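Local coordinates for Lys-gingipain W83 (Porphyromonas gingivalis, PDB 4ITC), which cleaves proteins after lysine as a secreted cysteine protease, the K1 adhesin domain present here belonging to the calcium-binding adhesin part, hemolytic in vitro, at residues 22-27 / 56-61; 89-94 / 154-159; 17-22 / 61-66; 82-87 / 161-166. All coordinates share one frame; numbering follows the deposited sequence.

Contact 1: residues 22-27 / 56-61. With CA (calcium ion), chain B.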
loop_
_atom_site.group_PDB
_atom_site.type_symbol
_atom_site.label_atom_id
_atom_site.label_comp_id
_atom_site.label_asym_id
_atom_site.label_seq_id
_atom_site.Cartn_x
_atom_site.Cartn_y
_atom_site.Cartn_z
ATOM N N ASP A 22 -12.952 3.804 7.421
ATOM C CA ASP A 22 -13.184 4.052 8.848
ATOM C C ASP A 22 -13.746 5.470 9.069
ATOM O O ASP A 22 -14.342 5.706 10.138
ATOM C CB ASP A 22 -11.897 3.887 9.617
ATOM C CG ASP A 22 -10.838 4.821 9.124
ATOM O OD1 ASP A 22 -10.195 4.460 8.095
ATOM O OD2 ASP A 22 -10.643 5.914 9.717
ATOM N N GLY A 23 -13.609 6.369 8.096
ATOM C CA GLY A 23 -14.296 7.695 8.094
ATOM C C GLY A 23 -13.596 8.798 8.884
ATOM O O GLY A 23 -14.190 9.852 9.135
ATOM N N ASP A 24 -12.330 8.615 9.249
ATOM C CA ASP A 24 -11.617 9.659 10.050
ATOM C C ASP A 24 -11.061 10.822 9.246
ATOM O O ASP A 24 -10.484 11.762 9.808
ATOM C CB ASP A 24 -10.545 9.017 10.953
ATOM C CG ASP A 24 -9.329 8.445 10.179
ATOM O OD1 ASP A 24 -9.383 8.432 8.929
ATOM O OD2 ASP A 24 -8.400 8.006 10.848
ATOM N N GLY A 25 -11.174 10.766 7.932
ATOM C CA GLY A 25 -10.663 11.811 7.086
ATOM C C GLY A 25 -9.212 11.662 6.669
ATOM O O GLY A 25 -8.632 12.565 6.050
ATOM N N HIS A 26 -8.608 10.546 7.082
ATOM C CA HIS A 26 -7.222 10.220 6.757
ATOM C C HIS A 26 -7.202 8.952 5.918
ATOM O O HIS A 26 -7.720 7.944 6.336
ATOM C CB HIS A 26 -6.410 9.958 8.023
ATOM C CG HIS A 26 -6.377 11.114 8.948
ATOM N ND1 HIS A 26 -5.424 12.098 8.866
ATOM C CD2 HIS A 26 -7.154 11.420 10.009
ATOM C CE1 HIS A 26 -5.660 13.000 9.805
ATOM N NE2 HIS A 26 -6.697 12.604 10.514
ATOM N N GLY A 27 -6.630 9.027 4.722
ATOM C CA GLY A 27 -6.537 7.863 3.835
ATOM C C GLY A 27 -5.134 7.731 3.290
ATOM O O GLY A 27 -4.174 8.359 3.779
ATOM N N GLY A 56 -2.304 12.212 16.334
ATOM C CA GLY A 56 -2.247 11.134 17.305
ATOM C C GLY A 56 -2.614 9.773 16.732
ATOM O O GLY A 56 -2.523 9.543 15.538
ATOM N N VAL A 57 -3.016 8.880 17.608
ATOM C CA VAL A 57 -3.280 7.495 17.251
ATOM C C VAL A 57 -4.488 7.389 16.346
ATOM O O VAL A 57 -5.553 7.957 16.631
ATOM C CB VAL A 57 -3.491 6.634 18.519
ATOM C CG1 VAL A 57 -3.938 5.221 18.170
ATOM C CG2 VAL A 57 -2.228 6.647 19.351
ATOM N N LEU A 58 -4.362 6.644 15.242
ATOM C CA LEU A 58 -5.456 6.386 14.326
ATOM C C LEU A 58 -5.780 4.908 14.258
ATOM O O LEU A 58 -4.947 4.083 14.652
ATOM C CB LEU A 58 -5.078 6.902 12.938
ATOM C CG LEU A 58 -4.701 8.370 12.902
ATOM C CD1 LEU A 58 -4.188 8.754 11.528
ATOM C CD2 LEU A 58 -5.943 9.185 13.249
ATOM N N THR A 59 -6.971 4.583 13.764
ATOM C CA THR A 59 -7.382 3.220 13.495
ATOM C C THR A 59 -7.812 3.079 11.999
ATOM O O THR A 59 -9.012 2.923 11.675
ATOM C CB THR A 59 -8.494 2.766 14.449
ATOM O OG1 THR A 59 -9.612 3.655 14.323
ATOM C CG2 THR A 59 -7.985 2.724 15.885
ATOM N N PRO A 60 -6.813 3.090 11.090
ATOM C CA PRO A 60 -7.137 3.088 9.656
ATOM C C PRO A 60 -7.889 1.844 9.188
ATOM O O PRO A 60 -7.640 0.729 9.670
ATOM C CB PRO A 60 -5.760 3.135 8.970
ATOM C CG PRO A 60 -4.810 2.702 10.014
ATOM C CD PRO A 60 -5.361 3.204 11.312
ATOM N N ASP A 61 -8.745 2.057 8.206
ATOM C CA ASP A 61 -9.238 1.041 7.325
ATOM C C ASP A 61 -9.324 1.720 5.970
ATOM O O ASP A 61 -10.384 2.183 5.517
ATOM C CB ASP A 61 -10.557 0.467 7.798
ATOM C CG ASP A 61 -11.032 -0.673 6.936
ATOM O OD1 ASP A 61 -10.265 -1.094 6.045
ATOM O OD2 ASP A 61 -12.198 -1.141 7.133
HETATM CA CA CA B . -9.061 6.492 7.561
HETATM O O HOH W 1 -11.195 5.704 12.478
HETATM O O HOH W 2 -8.703 6.785 13.278
HETATM O O HOH W 3 -7.277 6.296 9.204
#
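A calcium-binding loop, 22-27, which follows strand 17-20, meets segment 56-61, which leads into strand 62-65 at one edge of the five-stranded sheet; the joint is a carboxylate, D22, that serves both the metal and the D61 backbone. D22 OD1 lies 2.4 Å from the calcium ion and accepts a hydrogen bond from D61 N at 2.8 Å; the amide hydrogen reaches the oxygen from above the carboxylate plane, 49° out of it. With chi1 at 59°, D22 CG sits between its backbone N and carbonyl carbon, which folds the group inward so that OD2, whose position is less certain, also binds the ion, at a longer 2.7 Å. D24 OD1 and H26 O supply further ligands, as does a water that donates to D24 OD2. The loop is held in its curl by an Asx turn in which H26 N donates to D24 OD1 (2.9 Å), so this oxygen is shared between metal and backbone.

L58 brings methyls to the loop: CD2 rests against D24 OD2 (3.6 Å), and CD1 lies over one face of the H26 imidazole, displaced toward its rim, the H26 and L58 side chains crossing at about a right angle. A second water bridges the segments, donating to D24 OD2 and accepting from T59 N at 2.8 Å.

D20 and N62 complete the calcium site, experimentally assigned as one of the domain's binding sites. D61 pairs through its carboxylate with R152 in a salt bridge. The metal loop runs on to strand 29-32, and H26 and L58 both pack on E48 of strand 43-48.

Contact 2: residues 89-94 / 154-159. With GAI (guanidine), chain E.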
loop_
_atom_site.group_PDB
_atom_site.type_symbol
_atom_site.label_atom_id
_atom_site.label_comp_id
_atom_site.label_asym_id
_atom_site.label_seq_id
_atom_site.Cartn_x
_atom_site.Cartn_y
_atom_site.Cartn_z
ATOM N N ALA A 89 7.308 -0.007 13.324
ATOM C CA ALA A 89 7.273 -0.633 12.007
ATOM C C ALA A 89 6.109 -1.590 11.774
ATOM O O ALA A 89 5.915 -2.074 10.646
ATOM C CB ALA A 89 8.570 -1.380 11.773
ATOM N N SER A 90 5.377 -1.931 12.824
ATOM C CA SER A 90 4.374 -2.988 12.737
ATOM C C SER A 90 3.064 -2.512 12.157
ATOM O O SER A 90 2.072 -2.326 12.888
ATOM C CB SER A 90 4.135 -3.599 14.119
ATOM O OG SER A 90 5.354 -4.127 14.585
ATOM N N GLU A 91 3.082 -2.284 10.839
ATOM C CA GLU A 91 1.879 -1.965 10.103
ATOM C C GLU A 91 1.331 -3.210 9.434
ATOM O O GLU A 91 2.088 -3.993 8.819
ATOM C CB GLU A 91 2.172 -0.872 9.062
ATOM C CG GLU A 91 2.690 0.448 9.674
ATOM C CD GLU A 91 1.634 1.263 10.418
ATOM O OE1 GLU A 91 0.465 0.802 10.545
ATOM O OE2 GLU A 91 1.973 2.357 10.940
ATOM N N HIS A 92 0.024 -3.335 9.473
ATOM C CA HIS A 92 -0.686 -4.477 8.916
ATOM C C HIS A 92 -1.420 -4.058 7.665
ATOM O O HIS A 92 -2.086 -3.031 7.650
ATOM C CB HIS A 92 -1.669 -5.016 9.954
ATOM C CG HIS A 92 -2.348 -6.294 9.542
ATOM N ND1 HIS A 92 -1.733 -7.518 9.695
ATOM C CD2 HIS A 92 -3.519 -6.531 8.912
ATOM C CE1 HIS A 92 -2.530 -8.459 9.213
ATOM N NE2 HIS A 92 -3.622 -7.894 8.749
ATOM N N TYR A 93 -1.365 -4.915 6.657
ATOM C CA TYR A 93 -2.042 -4.608 5.409
ATOM C C TYR A 93 -2.407 -5.889 4.689
ATOM O O TYR A 93 -1.925 -7.004 5.032
ATOM C CB TYR A 93 -1.177 -3.715 4.480
ATOM C CG TYR A 93 -0.010 -4.434 3.857
ATOM C CD1 TYR A 93 1.140 -4.731 4.594
ATOM C CD2 TYR A 93 -0.063 -4.867 2.559
ATOM C CE1 TYR A 93 2.202 -5.427 4.033
ATOM C CE2 TYR A 93 0.998 -5.560 1.994
ATOM C CZ TYR A 93 2.097 -5.856 2.755
ATOM O OH TYR A 93 3.132 -6.541 2.128
ATOM N N ALA A 94 -3.256 -5.736 3.694
ATOM C CA ALA A 94 -3.597 -6.870 2.823
ATOM C C ALA A 94 -3.770 -6.358 1.406
ATOM O O ALA A 94 -4.041 -5.176 1.211
ATOM C CB ALA A 94 -4.836 -7.615 3.312
ATOM N N PHE A 154 -5.169 -1.696 7.504
ATOM C CA PHE A 154 -6.259 -1.978 8.455
ATOM C C PHE A 154 -5.711 -2.813 9.582
ATOM O O PHE A 154 -4.584 -3.280 9.501
ATOM C CB PHE A 154 -7.488 -2.672 7.784
ATOM C CG PHE A 154 -7.269 -4.131 7.436
ATOM C CD1 PHE A 154 -6.279 -4.521 6.540
ATOM C CD2 PHE A 154 -8.043 -5.104 8.010
ATOM C CE1 PHE A 154 -6.072 -5.839 6.239
ATOM C CE2 PHE A 154 -7.843 -6.444 7.696
ATOM C CZ PHE A 154 -6.835 -6.806 6.839
ATOM N N GLN A 155 -6.513 -3.005 10.633
ATOM C CA GLN A 155 -6.051 -3.767 11.835
ATOM C C GLN A 155 -4.664 -3.293 12.263
ATOM O O GLN A 155 -3.753 -4.098 12.563
ATOM C CB GLN A 155 -6.089 -5.279 11.608
ATOM C CG GLN A 155 -7.520 -5.774 11.612
ATOM C CD GLN A 155 -7.672 -7.233 11.220
ATOM O OE1 GLN A 155 -6.707 -7.992 11.162
ATOM N NE2 GLN A 155 -8.896 -7.621 10.956
ATOM N N SER A 156 -4.508 -1.964 12.213
ATOM C CA SER A 156 -3.264 -1.285 12.521
ATOM C C SER A 156 -3.586 -0.116 13.429
ATOM O O SER A 156 -4.620 0.563 13.290
ATOM C CB SER A 156 -2.581 -0.738 11.253
ATOM O OG SER A 156 -2.202 -1.795 10.383
ATOM N N THR A 157 -2.732 0.102 14.411
ATOM C CA THR A 157 -2.877 1.325 15.211
ATOM C C THR A 157 -1.574 1.642 15.936
ATOM O O THR A 157 -0.815 0.744 16.341
ATOM C CB THR A 157 -4.051 1.179 16.208
ATOM O OG1 THR A 157 -4.323 2.446 16.807
ATOM C CG2 THR A 157 -3.696 0.183 17.334
ATOM N N ASP A 158 -1.282 2.923 16.054
ATOM C CA ASP A 158 -0.242 3.407 16.948
ATOM C C ASP A 158 1.163 2.971 16.600
ATOM O O ASP A 158 1.981 2.720 17.466
ATOM C CB ASP A 158 -0.598 3.024 18.419
ATOM C CG ASP A 158 0.232 3.760 19.408
ATOM O OD1 ASP A 158 0.654 4.911 19.150
ATOM O OD2 ASP A 158 0.432 3.204 20.513
ATOM N N MET A 159 1.459 2.964 15.303
ATOM C CA MET A 159 2.808 2.750 14.811
ATOM C C MET A 159 3.226 4.037 14.119
ATOM O O MET A 159 3.424 5.073 14.812
ATOM C CB MET A 159 2.880 1.481 13.981
ATOM C CG MET A 159 2.818 0.238 14.871
ATOM S SD MET A 159 4.361 -0.001 15.765
ATOM C CE MET A 159 3.805 -1.046 17.157
HETATM C C GAI E . 4.320 2.458 20.186
HETATM N N1 GAI E . 5.389 2.227 20.832
HETATM N N2 GAI E . 3.403 3.285 20.645
HETATM N N3 GAI E . 4.192 1.794 19.065
#
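The S90 amide points at a sulfur: S90 N donates a weak hydrogen bond to M159 SD, 3.7 Å away with an N-H...S angle of 147°. With chi1 at -74°, M159 CG lies anti to the carbonyl carbon and against S90 O; a bend at chi2 then turns SD toward S90 N and CE to the bound guanidine, 3.4 Å from N3. That nitrogen donates to D158 O, and N2 to D158 OD2.

At the other end H92 turns the edge of its imidazole to the face of F154 in an offset edge-to-face pair, ring planes 67° and centroids 5.1 Å apart. H92 CD2 is the atom over the phenyl face, while A94 CB meets F154 CE1 at its rim (3.6 Å). Between these ends S156 OG, in one of its two modelled conformers, accepts from H92 N at 2.9 Å. E91 OE1 and OE2 lie against S156 CB and M159 CB, and this buried carboxylate is satisfied by S49, H153 and F160 N.

Segment 89-94 enters strand 92-98, flanked by strands 148-153 and 109-115; E113 and T115 of the latter hold the two H92 nitrogens. Segment 154-159 is the loop that leaves strand 148-153 for strand 161-171.

Contact 3: residues 17-22 / 61-66. With CA (calcium ion), chain B; GAI (guanidine), chain G.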
loop_
_atom_site.group_PDB
_atom_site.type_symbol
_atom_site.label_atom_id
_atom_site.label_comp_id
_atom_site.label_asym_id
_atom_site.label_seq_id
_atom_site.Cartn_x
_atom_site.Cartn_y
_atom_site.Cartn_z
ATOM N N LYS A 17 -8.812 4.708 -7.134
ATOM C CA LYS A 17 -9.842 5.043 -6.172
ATOM C C LYS A 17 -9.300 4.909 -4.766
ATOM O O LYS A 17 -8.509 3.994 -4.484
ATOM C CB LYS A 17 -11.045 4.108 -6.348
ATOM C CG LYS A 17 -12.155 4.298 -5.332
ATOM C CD LYS A 17 -13.353 3.478 -5.759
ATOM C CE LYS A 17 -14.471 3.579 -4.763
ATOM N NZ LYS A 17 -15.629 2.739 -5.154
ATOM N N THR A 18 -9.668 5.825 -3.893
ATOM C CA THR A 18 -9.320 5.714 -2.479
ATOM C C THR A 18 -10.590 5.608 -1.678
ATOM O O THR A 18 -11.611 6.251 -1.998
ATOM C CB THR A 18 -8.435 6.865 -1.960
ATOM O OG1 THR A 18 -9.031 8.135 -2.294
ATOM C CG2 THR A 18 -7.029 6.758 -2.516
ATOM N N ILE A 19 -10.562 4.762 -0.661
ATOM C CA ILE A 19 -11.673 4.629 0.271
ATOM C C ILE A 19 -11.155 4.773 1.692
ATOM O O ILE A 19 -10.360 3.990 2.164
ATOM C CB ILE A 19 -12.450 3.312 0.167
ATOM C CG1 ILE A 19 -12.804 2.985 -1.296
ATOM C CG2 ILE A 19 -13.672 3.385 1.059
ATOM C CD1 ILE A 19 -13.402 1.610 -1.460
ATOM N N ASP A 20 -11.673 5.785 2.377
ATOM C CA ASP A 20 -11.425 5.986 3.791
ATOM C C ASP A 20 -12.545 5.307 4.524
ATOM O O ASP A 20 -13.559 5.953 4.926
ATOM C CB ASP A 20 -11.413 7.489 4.090
ATOM C CG ASP A 20 -11.390 7.818 5.555
ATOM O OD1 ASP A 20 -10.958 7.015 6.388
ATOM O OD2 ASP A 20 -11.838 8.971 5.889
ATOM N N ALA A 21 -12.441 3.993 4.714
ATOM C CA ALA A 21 -13.601 3.236 5.158
ATOM C C ALA A 21 -13.956 3.484 6.613
ATOM O O ALA A 21 -15.132 3.406 6.995
ATOM C CB ALA A 21 -13.424 1.768 4.879
ATOM N N ASP A 22 -12.952 3.804 7.421
ATOM C CA ASP A 22 -13.184 4.052 8.848
ATOM C C ASP A 22 -13.746 5.470 9.069
ATOM O O ASP A 22 -14.342 5.706 10.138
ATOM C CB ASP A 22 -11.897 3.887 9.617
ATOM C CG ASP A 22 -10.838 4.821 9.124
ATOM O OD1 ASP A 22 -10.195 4.460 8.095
ATOM O OD2 ASP A 22 -10.643 5.914 9.717
ATOM N N ASP A 61 -8.745 2.057 8.206
ATOM C CA ASP A 61 -9.238 1.041 7.325
ATOM C C ASP A 61 -9.324 1.720 5.970
ATOM O O ASP A 61 -10.384 2.183 5.517
ATOM C CB ASP A 61 -10.557 0.467 7.798
ATOM C CG ASP A 61 -11.032 -0.673 6.936
ATOM O OD1 ASP A 61 -10.265 -1.094 6.045
ATOM O OD2 ASP A 61 -12.198 -1.141 7.133
ATOM N N ASN A 62 -8.141 1.834 5.338
ATOM C CA ASN A 62 -7.957 2.690 4.134
ATOM C C ASN A 62 -7.616 1.833 2.935
ATOM O O ASN A 62 -6.667 1.001 3.015
ATOM C CB ASN A 62 -6.840 3.693 4.315
ATOM C CG ASN A 62 -6.965 4.596 5.561
ATOM O OD1 ASN A 62 -8.088 4.894 6.076
ATOM N ND2 ASN A 62 -5.804 5.120 6.009
ATOM N N TYR A 63 -8.282 2.078 1.823
ATOM C CA TYR A 63 -8.108 1.323 0.592
ATOM C C TYR A 63 -7.542 2.211 -0.478
ATOM O O TYR A 63 -7.947 3.361 -0.628
ATOM C CB TYR A 63 -9.407 0.777 0.056
ATOM C CG TYR A 63 -10.131 -0.272 0.909
ATOM C CD1 TYR A 63 -10.785 0.050 2.066
ATOM C CD2 TYR A 63 -10.196 -1.578 0.479
ATOM C CE1 TYR A 63 -11.452 -0.905 2.796
ATOM C CE2 TYR A 63 -10.868 -2.536 1.200
ATOM C CZ TYR A 63 -11.514 -2.171 2.359
ATOM O OH TYR A 63 -12.214 -3.108 3.072
ATOM N N LEU A 64 -6.598 1.667 -1.240
ATOM C CA LEU A 64 -6.066 2.283 -2.465
ATOM C C LEU A 64 -6.295 1.241 -3.555
ATOM O O LEU A 64 -5.792 0.108 -3.455
ATOM C CB LEU A 64 -4.589 2.581 -2.303
ATOM C CG LEU A 64 -3.874 3.091 -3.544
ATOM C CD1 LEU A 64 -4.387 4.436 -4.023
ATOM C CD2 LEU A 64 -2.378 3.132 -3.291
ATOM N N ILE A 65 -7.029 1.635 -4.597
ATOM C CA ILE A 65 -7.537 0.692 -5.570
ATOM C C ILE A 65 -7.117 1.103 -6.974
ATOM O O ILE A 65 -7.234 2.275 -7.336
ATOM C CB ILE A 65 -9.083 0.632 -5.471
ATOM C CG1 ILE A 65 -9.517 0.116 -4.075
ATOM C CG2 ILE A 65 -9.701 -0.257 -6.553
ATOM C CD1 ILE A 65 -10.891 0.562 -3.661
ATOM N N THR A 66 -6.622 0.135 -7.730
ATOM C CA THR A 66 -6.241 0.347 -9.129
ATOM C C THR A 66 -7.379 0.795 -10.022
ATOM O O THR A 66 -8.548 0.612 -9.724
ATOM C CB THR A 66 -5.624 -0.916 -9.744
ATOM O OG1 THR A 66 -6.651 -1.901 -9.851
ATOM C CG2 THR A 66 -4.399 -1.435 -8.956
HETATM CA CA CA B . -9.061 6.492 7.561
HETATM C C GAI G . -7.382 9.481 -5.555
HETATM N N1 GAI G . -8.291 8.656 -5.259
HETATM N N2 GAI G . -6.891 9.572 -6.789
HETATM N N3 GAI G . -6.907 10.291 -4.605
HETATM O O HOH W 3 -7.277 6.296 9.204
#
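The calcium site gathers D20 and N62 at the end of an antiparallel strand pair, where their side chains run side by side in the same direction. D20 OD1 binds the ion at 2.3 Å and N62 OD1 at 2.4 Å, with the carboxylate and amide planes 74° apart, and D22 adds its carboxylate from the loop that follows. D20 CG stands anti to its backbone N (chi1 171°), which takes OD1 to the metal, while D20 OD2 accepts from G25 N. The amide end of N62 is fixed by S47 as well as by the ion.

The pairing itself joins 17-20 and 62-65, with strand axes 4.7 Å apart and directions 172° apart. K17 with I65 and I19 with Y63 are hydrogen-bonded pairs, T18 with L64 and D20 with N62 non-hydrogen-bonded ones. These two strands lie at one edge of the five-stranded antiparallel sheet of the beta sandwich, strand 17-20 outermost and strand 148-153 on the far side of 62-65. Beyond the last pair A21 N still donates to D61 O at 2.9 Å.

On the face bearing I19, Y63 and I65 the packing is tight: I19 CD1 and I65 CD1 meet tip to tip at 3.5 Å. A21 CB touches the edge of the Y63 ring at CE1 (3.9 Å). On the face bearing T18 and L64, T18 CG2 lies against L64 CD1, and T18 OG1 accepts from N1 of a guanidine, 3.1 Å away, which W16 O also binds.

Contact 4: residues 82-87 / 161-166. With CA (calcium ion), chain C.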
loop_
_atom_site.group_PDB
_atom_site.type_symbol
_atom_site.label_atom_id
_atom_site.label_comp_id
_atom_site.label_asym_id
_atom_site.label_seq_id
_atom_site.Cartn_x
_atom_site.Cartn_y
_atom_site.Cartn_z
ATOM N N CYS A 82 7.289 -0.571 2.804
ATOM C CA CYS A 82 8.103 -0.419 3.982
ATOM C C CYS A 82 7.307 0.227 5.063
ATOM O O CYS A 82 6.198 0.736 4.824
ATOM C CB CYS A 82 9.360 0.392 3.722
ATOM S SG CYS A 82 9.111 2.170 3.533
ATOM N N ALA A 83 7.900 0.185 6.255
ATOM C CA ALA A 83 7.515 1.023 7.375
ATOM C C ALA A 83 8.320 2.304 7.261
ATOM O O ALA A 83 9.546 2.283 7.191
ATOM C CB ALA A 83 7.860 0.352 8.690
ATOM N N GLN A 84 7.649 3.443 7.336
ATOM C CA GLN A 84 8.363 4.713 7.280
ATOM C C GLN A 84 9.342 4.896 8.433
ATOM O O GLN A 84 10.409 5.469 8.237
ATOM C CB GLN A 84 7.319 5.867 7.257
ATOM C CG GLN A 84 7.899 7.283 7.359
ATOM C CD GLN A 84 8.791 7.647 6.186
ATOM O OE1 GLN A 84 8.740 7.062 5.096
ATOM N NE2 GLN A 84 9.657 8.652 6.429
ATOM N N ASP A 85 8.953 4.468 9.643
ATOM C CA ASP A 85 9.797 4.664 10.837
ATOM C C ASP A 85 10.121 3.298 11.409
ATOM O O ASP A 85 9.214 2.562 11.827
ATOM C CB ASP A 85 9.063 5.566 11.826
ATOM C CG ASP A 85 9.862 5.879 13.061
ATOM O OD1 ASP A 85 10.731 5.060 13.450
ATOM O OD2 ASP A 85 9.643 6.968 13.652
ATOM N N ALA A 86 11.409 2.918 11.337
ATOM C CA ALA A 86 11.867 1.606 11.804
ATOM C C ALA A 86 11.599 1.296 13.258
ATOM O O ALA A 86 11.557 0.115 13.633
ATOM C CB ALA A 86 13.359 1.446 11.494
ATOM N N ASN A 87 11.419 2.328 14.084
ATOM C CA ASN A 87 11.081 2.137 15.505
ATOM C C ASN A 87 9.570 1.938 15.742
ATOM O O ASN A 87 9.134 1.624 16.858
ATOM C CB ASN A 87 11.566 3.347 16.326
ATOM C CG ASN A 87 13.060 3.570 16.235
ATOM O OD1 ASN A 87 13.527 4.657 15.861
ATOM N ND2 ASN A 87 13.793 2.580 16.552
ATOM N N TYR A 161 3.677 5.125 9.718
ATOM C CA TYR A 161 3.141 4.976 8.352
ATOM C C TYR A 161 3.570 3.676 7.730
ATOM O O TYR A 161 4.663 3.171 7.994
ATOM C CB TYR A 161 3.577 6.050 7.362
ATOM C CG TYR A 161 3.658 7.486 7.777
ATOM C CD1 TYR A 161 2.855 8.010 8.805
ATOM C CD2 TYR A 161 4.494 8.344 7.073
ATOM C CE1 TYR A 161 2.960 9.348 9.144
ATOM C CE2 TYR A 161 4.590 9.688 7.397
ATOM C CZ TYR A 161 3.822 10.176 8.432
ATOM O OH TYR A 161 3.825 11.519 8.808
ATOM N N ILE A 162 2.706 3.165 6.846
ATOM C CA ILE A 162 3.092 2.226 5.834
ATOM C C ILE A 162 3.258 2.988 4.517
ATOM O O ILE A 162 2.398 3.796 4.139
ATOM C CB ILE A 162 2.081 1.041 5.692
ATOM C CG1 ILE A 162 2.590 0.018 4.664
ATOM C CG2 ILE A 162 0.660 1.488 5.419
ATOM C CD1 ILE A 162 1.753 -1.244 4.669
ATOM N N ASP A 163 4.341 2.704 3.815
ATOM C CA ASP A 163 4.622 3.307 2.531
ATOM C C ASP A 163 4.563 2.204 1.449
ATOM O O ASP A 163 5.036 1.098 1.663
ATOM C CB ASP A 163 6.016 3.887 2.493
ATOM C CG ASP A 163 6.339 4.924 3.562
ATOM O OD1 ASP A 163 5.476 5.456 4.302
ATOM O OD2 ASP A 163 7.590 5.222 3.635
ATOM N N LEU A 164 4.110 2.587 0.265
ATOM C CA LEU A 164 3.878 1.695 -0.855
ATOM C C LEU A 164 4.372 2.396 -2.115
ATOM O O LEU A 164 4.141 3.605 -2.293
ATOM C CB LEU A 164 2.369 1.381 -0.975
ATOM C CG LEU A 164 1.887 0.691 -2.245
ATOM C CD1 LEU A 164 2.288 -0.762 -2.172
ATOM C CD2 LEU A 164 0.363 0.774 -2.375
ATOM N N ASP A 165 5.068 1.646 -2.990
ATOM C CA ASP A 165 5.622 2.250 -4.215
ATOM C C ASP A 165 5.753 1.244 -5.334
ATOM O O ASP A 165 5.745 0.016 -5.116
ATOM C CB ASP A 165 6.976 2.914 -3.919
ATOM C CG ASP A 165 7.338 4.027 -4.897
ATOM O OD1 ASP A 165 6.495 4.456 -5.708
ATOM O OD2 ASP A 165 8.491 4.515 -4.815
ATOM N N GLU A 166 5.842 1.797 -6.552
ATOM C CA GLU A 166 6.313 1.085 -7.748
ATOM C C GLU A 166 5.473 -0.169 -7.997
ATOM O O GLU A 166 5.969 -1.288 -7.951
ATOM C CB GLU A 166 7.781 0.772 -7.593
ATOM C CG GLU A 166 8.643 2.042 -7.454
ATOM C CD GLU A 166 8.524 3.037 -8.584
ATOM O OE1 GLU A 166 8.611 4.249 -8.247
ATOM O OE2 GLU A 166 8.300 2.620 -9.768
HETATM CA CA CA C . 8.051 6.019 -6.733
HETATM O O HOH W 4 6.261 3.297 10.268
#
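Q84 and D163 bring two side-chain oxygens unusually close: Q84 OE1 lies 2.6 Å from D163 OD2, where the loop leaving strand 75-83 lies beside strand 161-171 of the adhesin beta sandwich. So short a distance is consistent with a proton held between them, though an exchanged amide O and N cannot be excluded. The side chains approach obliquely, amide and carboxylate planes 38° apart. Q84 extends CG anti to its backbone N and then bends at chi2 (63°), which turns OE1 toward the carboxyl group while CG rests 3.6 Å from Y161 CD2. Here Q84 and the Y161 ring run side by side in the same direction. In one of two modelled positions, C82 SG lies 3.4 Å from D163 OD2.

The next shell is the backbone that sets these groups opposite one another. C82 and D163 form a hydrogen-bonded pair: D163 N donates to C82 O at 2.9 Å in a nearly straight bond (177°), and C82 N returns one to D163 O. A83 and I162 follow as a non-hydrogen-bonded pair. Past the end of strand 75-83, Q84 N donates to Y161 O at 3.1 Å from above the carbonyl plane, and a water joins D85 N to the same carbonyl oxygen. D85 OD1 then accepts from N87 N, an Asx turn.

Farther out, strand 161-171 has strand 43-48 on its other side, where D163 packs on Y46 and the rings of Y161 and Y46 meet. The strand also runs on to the second calcium ion, shared with S7, E9, S41 and G43; D165 chelates it with both carboxylate oxygens, and E166 OE1 binds it at 2.4 Å.

In the fold
From the N terminus, strand 17-20 leads into the calcium loop, and contact 3 closes when the chain returns along 61-66. Contact 1 is nested inside that closure, shares D22 and D61 with it and completes the same calcium site. Both precede contact 4, whose wider loop runs from 82-87 to 161-166 and encloses contact 2. Contacts 2 and 3 reach the five-stranded sheet, contact 4 the six-stranded one; Y93 touches I162 between the sheets, and L64 packs near L164. Contact 1 meets contact 2 where T157 OG1 probably hydrogen-bonds to L58 O, whereas contacts 1 and 4 do not touch, their centres about 17 Å apart.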